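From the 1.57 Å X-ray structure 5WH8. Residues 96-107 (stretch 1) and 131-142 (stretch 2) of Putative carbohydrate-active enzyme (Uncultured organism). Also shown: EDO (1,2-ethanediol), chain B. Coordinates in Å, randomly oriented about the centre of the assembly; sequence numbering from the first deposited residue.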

# COMPACT_ATOMS: atom_id res chain seq x y z
N ILE A 96 1.53 9.90 12.75
CA ILE A 96 0.30 10.62 12.40
C ILE A 96 -0.80 9.61 12.11
O ILE A 96 -1.92 9.76 12.61
CB ILE A 96 0.51 11.57 11.20
CG1 ILE A 96 1.35 12.77 11.65
CG2 ILE A 96 -0.82 12.08 10.63
CD1 ILE A 96 1.98 13.51 10.49
N CYS A 97 -0.49 8.55 11.36
CA CYS A 97 -1.51 7.52 11.11
C CYS A 97 -1.98 6.87 12.40
O CYS A 97 -3.16 6.57 12.55
CB CYS A 97 -0.98 6.44 10.16
SG CYS A 97 -0.75 7.04 8.45
N ALA A 98 -1.05 6.61 13.33
CA ALA A 98 -1.43 6.03 14.63
C ALA A 98 -2.39 6.95 15.39
O ALA A 98 -3.38 6.48 15.96
CB ALA A 98 -0.20 5.76 15.48
N LYS A 99 -2.09 8.24 15.40
CA LYS A 99 -2.91 9.22 16.12
C LYS A 99 -4.32 9.30 15.56
O LYS A 99 -5.27 9.60 16.29
CB LYS A 99 -2.26 10.60 16.08
CG LYS A 99 -1.05 10.73 17.01
CD LYS A 99 -0.39 12.10 16.88
CE LYS A 99 0.59 12.38 18.03
NZ LYS A 99 1.43 11.19 18.36
N LEU A 100 -4.46 9.03 14.25
CA LEU A 100 -5.75 9.03 13.56
C LEU A 100 -6.43 7.66 13.53
O LEU A 100 -7.57 7.57 13.10
CB LEU A 100 -5.57 9.54 12.12
CG LEU A 100 -5.15 11.01 12.00
CD1 LEU A 100 -4.69 11.33 10.57
CD2 LEU A 100 -6.30 11.95 12.40
N GLY A 101 -5.74 6.62 13.99
CA GLY A 101 -6.30 5.27 13.99
C GLY A 101 -6.51 4.69 12.60
O GLY A 101 -7.52 4.02 12.38
N ILE A 102 -5.59 4.94 11.67
CA ILE A 102 -5.62 4.24 10.38
C ILE A 102 -4.37 3.40 10.15
O ILE A 102 -3.30 3.67 10.72
CB ILE A 102 -5.78 5.19 9.17
CG1 ILE A 102 -4.70 6.26 9.12
CG2 ILE A 102 -7.21 5.82 9.20
CD1 ILE A 102 -4.64 6.97 7.76
N TYR A 103 -4.52 2.40 9.30
CA TYR A 103 -3.41 1.52 8.96
C TYR A 103 -2.42 2.27 8.06
O TYR A 103 -2.77 3.24 7.36
CB TYR A 103 -3.95 0.21 8.31
CG TYR A 103 -4.75 -0.59 9.31
CD1 TYR A 103 -4.12 -1.43 10.22
CD2 TYR A 103 -6.13 -0.41 9.44
CE1 TYR A 103 -4.82 -2.10 11.19
CE2 TYR A 103 -6.85 -1.10 10.39
CZ TYR A 103 -6.18 -1.93 11.26
OH TYR A 103 -6.93 -2.57 12.23
N CYS A 104 -1.16 1.85 8.11
CA CYS A 104 -0.09 2.54 7.39
C CYS A 104 0.80 1.52 6.70
O CYS A 104 1.41 0.69 7.37
CB CYS A 104 0.74 3.40 8.34
SG CYS A 104 2.05 4.35 7.57
N ILE A 105 0.90 1.62 5.37
CA ILE A 105 1.83 0.79 4.61
C ILE A 105 3.13 1.55 4.41
O ILE A 105 3.11 2.66 3.85
CB ILE A 105 1.29 0.38 3.23
CG1 ILE A 105 -0.01 -0.41 3.36
CG2 ILE A 105 2.31 -0.46 2.50
CD1 ILE A 105 -0.71 -0.68 2.03
N ILE A 106 4.23 0.96 4.87
CA ILE A 106 5.58 1.42 4.59
C ILE A 106 6.01 0.69 3.33
O ILE A 106 6.23 -0.54 3.35
CB ILE A 106 6.53 1.12 5.77
CG1 ILE A 106 6.03 1.82 7.04
CG2 ILE A 106 7.96 1.55 5.43
CD1 ILE A 106 6.87 1.55 8.30
N ASP A 107 6.09 1.43 2.22
CA ASP A 107 6.36 0.83 0.90
C ASP A 107 7.76 1.19 0.38
O ASP A 107 8.05 2.35 0.08
CB ASP A 107 5.24 1.27 -0.06
CG ASP A 107 5.62 1.22 -1.53
OD1 ASP A 107 6.39 0.34 -1.97
OD2 ASP A 107 5.09 2.10 -2.27
N TYR A 131 15.97 -1.34 10.61
CA TYR A 131 15.53 -0.19 11.39
C TYR A 131 14.01 -0.14 11.53
O TYR A 131 13.49 0.01 12.65
CB TYR A 131 16.02 1.12 10.78
CG TYR A 131 15.44 2.28 11.54
CD1 TYR A 131 15.98 2.67 12.76
CD2 TYR A 131 14.30 2.94 11.10
CE1 TYR A 131 15.43 3.70 13.51
CE2 TYR A 131 13.74 3.97 11.83
CZ TYR A 131 14.31 4.35 13.04
OH TYR A 131 13.78 5.37 13.79
N MET A 132 13.27 -0.24 10.43
CA MET A 132 11.83 -0.00 10.51
C MET A 132 11.11 -1.05 11.35
O MET A 132 10.17 -0.74 12.10
CB MET A 132 11.20 0.07 9.11
CG MET A 132 11.52 1.38 8.38
SD MET A 132 10.74 2.81 9.21
CE MET A 132 11.67 4.16 8.52
N SER A 133 11.54 -2.31 11.24
CA SER A 133 10.90 -3.38 11.99
C SER A 133 11.23 -3.29 13.48
O SER A 133 10.37 -3.57 14.30
CB SER A 133 11.28 -4.76 11.41
OG SER A 133 12.69 -4.98 11.36
N ALA A 134 12.46 -2.89 13.82
CA ALA A 134 12.80 -2.65 15.23
C ALA A 134 12.01 -1.44 15.79
O ALA A 134 11.46 -1.50 16.88
CB ALA A 134 14.29 -2.42 15.39
N LYS A 135 11.94 -0.36 15.03
CA LYS A 135 11.28 0.86 15.49
C LYS A 135 9.79 0.68 15.65
O LYS A 135 9.19 1.23 16.58
CB LYS A 135 11.57 2.01 14.52
CG LYS A 135 10.98 3.37 14.89
CD LYS A 135 11.62 3.94 16.16
CE LYS A 135 11.30 5.42 16.33
NZ LYS A 135 9.85 5.67 16.44
N HIS A 136 9.18 -0.10 14.76
CA HIS A 136 7.71 -0.18 14.72
C HIS A 136 7.16 -1.53 15.17
O HIS A 136 5.99 -1.82 14.95
CB HIS A 136 7.23 0.18 13.30
CG HIS A 136 7.58 1.58 12.94
ND1 HIS A 136 7.01 2.67 13.58
CD2 HIS A 136 8.49 2.08 12.08
CE1 HIS A 136 7.55 3.78 13.10
NE2 HIS A 136 8.45 3.45 12.19
N LYS A 137 7.99 -2.31 15.87
CA LYS A 137 7.53 -3.60 16.42
C LYS A 137 6.22 -3.49 17.18
O LYS A 137 5.32 -4.34 17.03
CB LYS A 137 8.60 -4.20 17.37
CG LYS A 137 8.09 -5.43 18.15
CD LYS A 137 9.08 -5.93 19.21
CE LYS A 137 8.53 -7.17 19.93
NZ LYS A 137 9.34 -7.57 21.11
N ASP A 138 6.11 -2.47 18.02
CA ASP A 138 4.97 -2.36 18.92
C ASP A 138 3.84 -1.55 18.30
O ASP A 138 2.84 -1.26 18.97
CB ASP A 138 5.41 -1.75 20.25
CG ASP A 138 6.37 -2.65 21.01
OD1 ASP A 138 6.28 -3.89 20.91
OD2 ASP A 138 7.24 -2.10 21.71
N ASP A 139 4.00 -1.15 17.04
CA ASP A 139 2.94 -0.47 16.29
C ASP A 139 2.03 -1.49 15.58
O ASP A 139 2.46 -2.13 14.60
CB ASP A 139 3.54 0.50 15.26
CG ASP A 139 4.20 1.71 15.90
OD1 ASP A 139 3.85 2.08 17.03
OD2 ASP A 139 5.05 2.32 15.24
N LYS A 140 0.79 -1.62 16.07
CA LYS A 140 -0.19 -2.59 15.56
C LYS A 140 -0.68 -2.24 14.17
O LYS A 140 -1.22 -3.10 13.48
CB LYS A 140 -1.43 -2.66 16.46
CG LYS A 140 -1.28 -3.44 17.75
CD LYS A 140 -2.68 -3.61 18.35
CE LYS A 140 -2.67 -4.42 19.62
NZ LYS A 140 -4.07 -4.64 20.06
N HIS A 141 -0.51 -0.98 13.76
CA HIS A 141 -1.19 -0.49 12.57
C HIS A 141 -0.35 -0.49 11.29
O HIS A 141 -0.87 -0.15 10.22
CB HIS A 141 -1.70 0.93 12.81
CG HIS A 141 -0.63 1.96 12.91
ND1 HIS A 141 0.38 1.90 13.87
CD2 HIS A 141 -0.41 3.09 12.21
CE1 HIS A 141 1.17 2.95 13.73
NE2 HIS A 141 0.71 3.69 12.73
N VAL A 142 0.93 -0.85 11.38
CA VAL A 142 1.79 -0.86 10.19
C VAL A 142 1.76 -2.19 9.42
O VAL A 142 1.57 -3.27 9.98
CB VAL A 142 3.28 -0.54 10.53
CG1 VAL A 142 3.41 0.88 11.08
CG2 VAL A 142 3.88 -1.56 11.50
C1 EDO B . -0.52 -5.75 10.94
O1 EDO B . 0.55 -5.75 10.00
C2 EDO B . -1.51 -4.66 10.56
O2 EDO B . -2.47 -4.58 11.59

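Stretch 2 enters on the last turns of a helix, and its first contribution is Met 132. Its CA-to-CB bond points toward stretch 1, and its sulfur lies 4.2 Å from the end of Ile 106 (SD to CD1). The methionine sulfur and the isoleucine CD1 methyl meet in a buried apolar contact that asks for no directional bonding. Ser 133, Ala 134 and Lys 135 touch nothing in stretch 1; the two that follow Ser 133 are exposed.

His 136 is the first residue to leave helical geometry, although its N still bonds back to Met 132 O at 2.9 Å. Its ring serves both an apolar and a polar contact: CD2 approaches Ile 106 CD1 at 4.1 Å, while ND1 donates to Asp 139 OD2 at 2.6 Å and NE2 is hydrogen-bonded elsewhere in the structure. A buried histidine is affordable here because both nitrogens have partners. The bond to Asp 139 also spans a type I turn, closed by Asp 139 N to His 136 O at 3.0 Å, so side chain and backbone fix the same bend. Lys 137 and Asp 138, at the middle of that turn, are exposed and make no contact with stretch 1.

A second type I turn, from Asp 139 to Val 142, brings the chain to stretch 1. Lys 140 sends the end of its side chain away, but its carbonyl O accepts a 2.7 Å hydrogen bond from O2 of the ethanediol, whose O1 donates to Val 142 O, also at 2.7 Å. This probable crystallisation additive sits with O2 at the edge of the Tyr 103 ring.

His 141 is the centre of the contact, with 118 Å² covered by stretch 1. Its backbone O accepts the one hydrogen bond between the stretches, from Cys 104 N at 2.9 Å, and also receives a CA-H...O contact from Tyr 103 CA at 3.3 Å. With chi1 in p, the imidazole packs against the helix end: Ala 98 CB lies over one face, 3.6 Å from NE2, and Ile 102 O meets the edge, 3.3 Å from CD2. The small alanine methyl fits this close approach to a flat ring.

Val 142 completes the join as a parallel bridge with Cys 104, its CA 3.2 Å from Cys 104 O in a second CA-H...O contact. Its CG1 stands 4.5 Å from Ile 106 CD1, so one isoleucine methyl meets Met 132, His 136 and Val 142. The rule is economical: one backbone hydrogen bond, with two CA-H...O contacts, accompanies the parallel pairing of Cys 104 and Val 142, the His 141 ring packs beside that bond, and a separate apolar cluster forms round Ile 106 CD1.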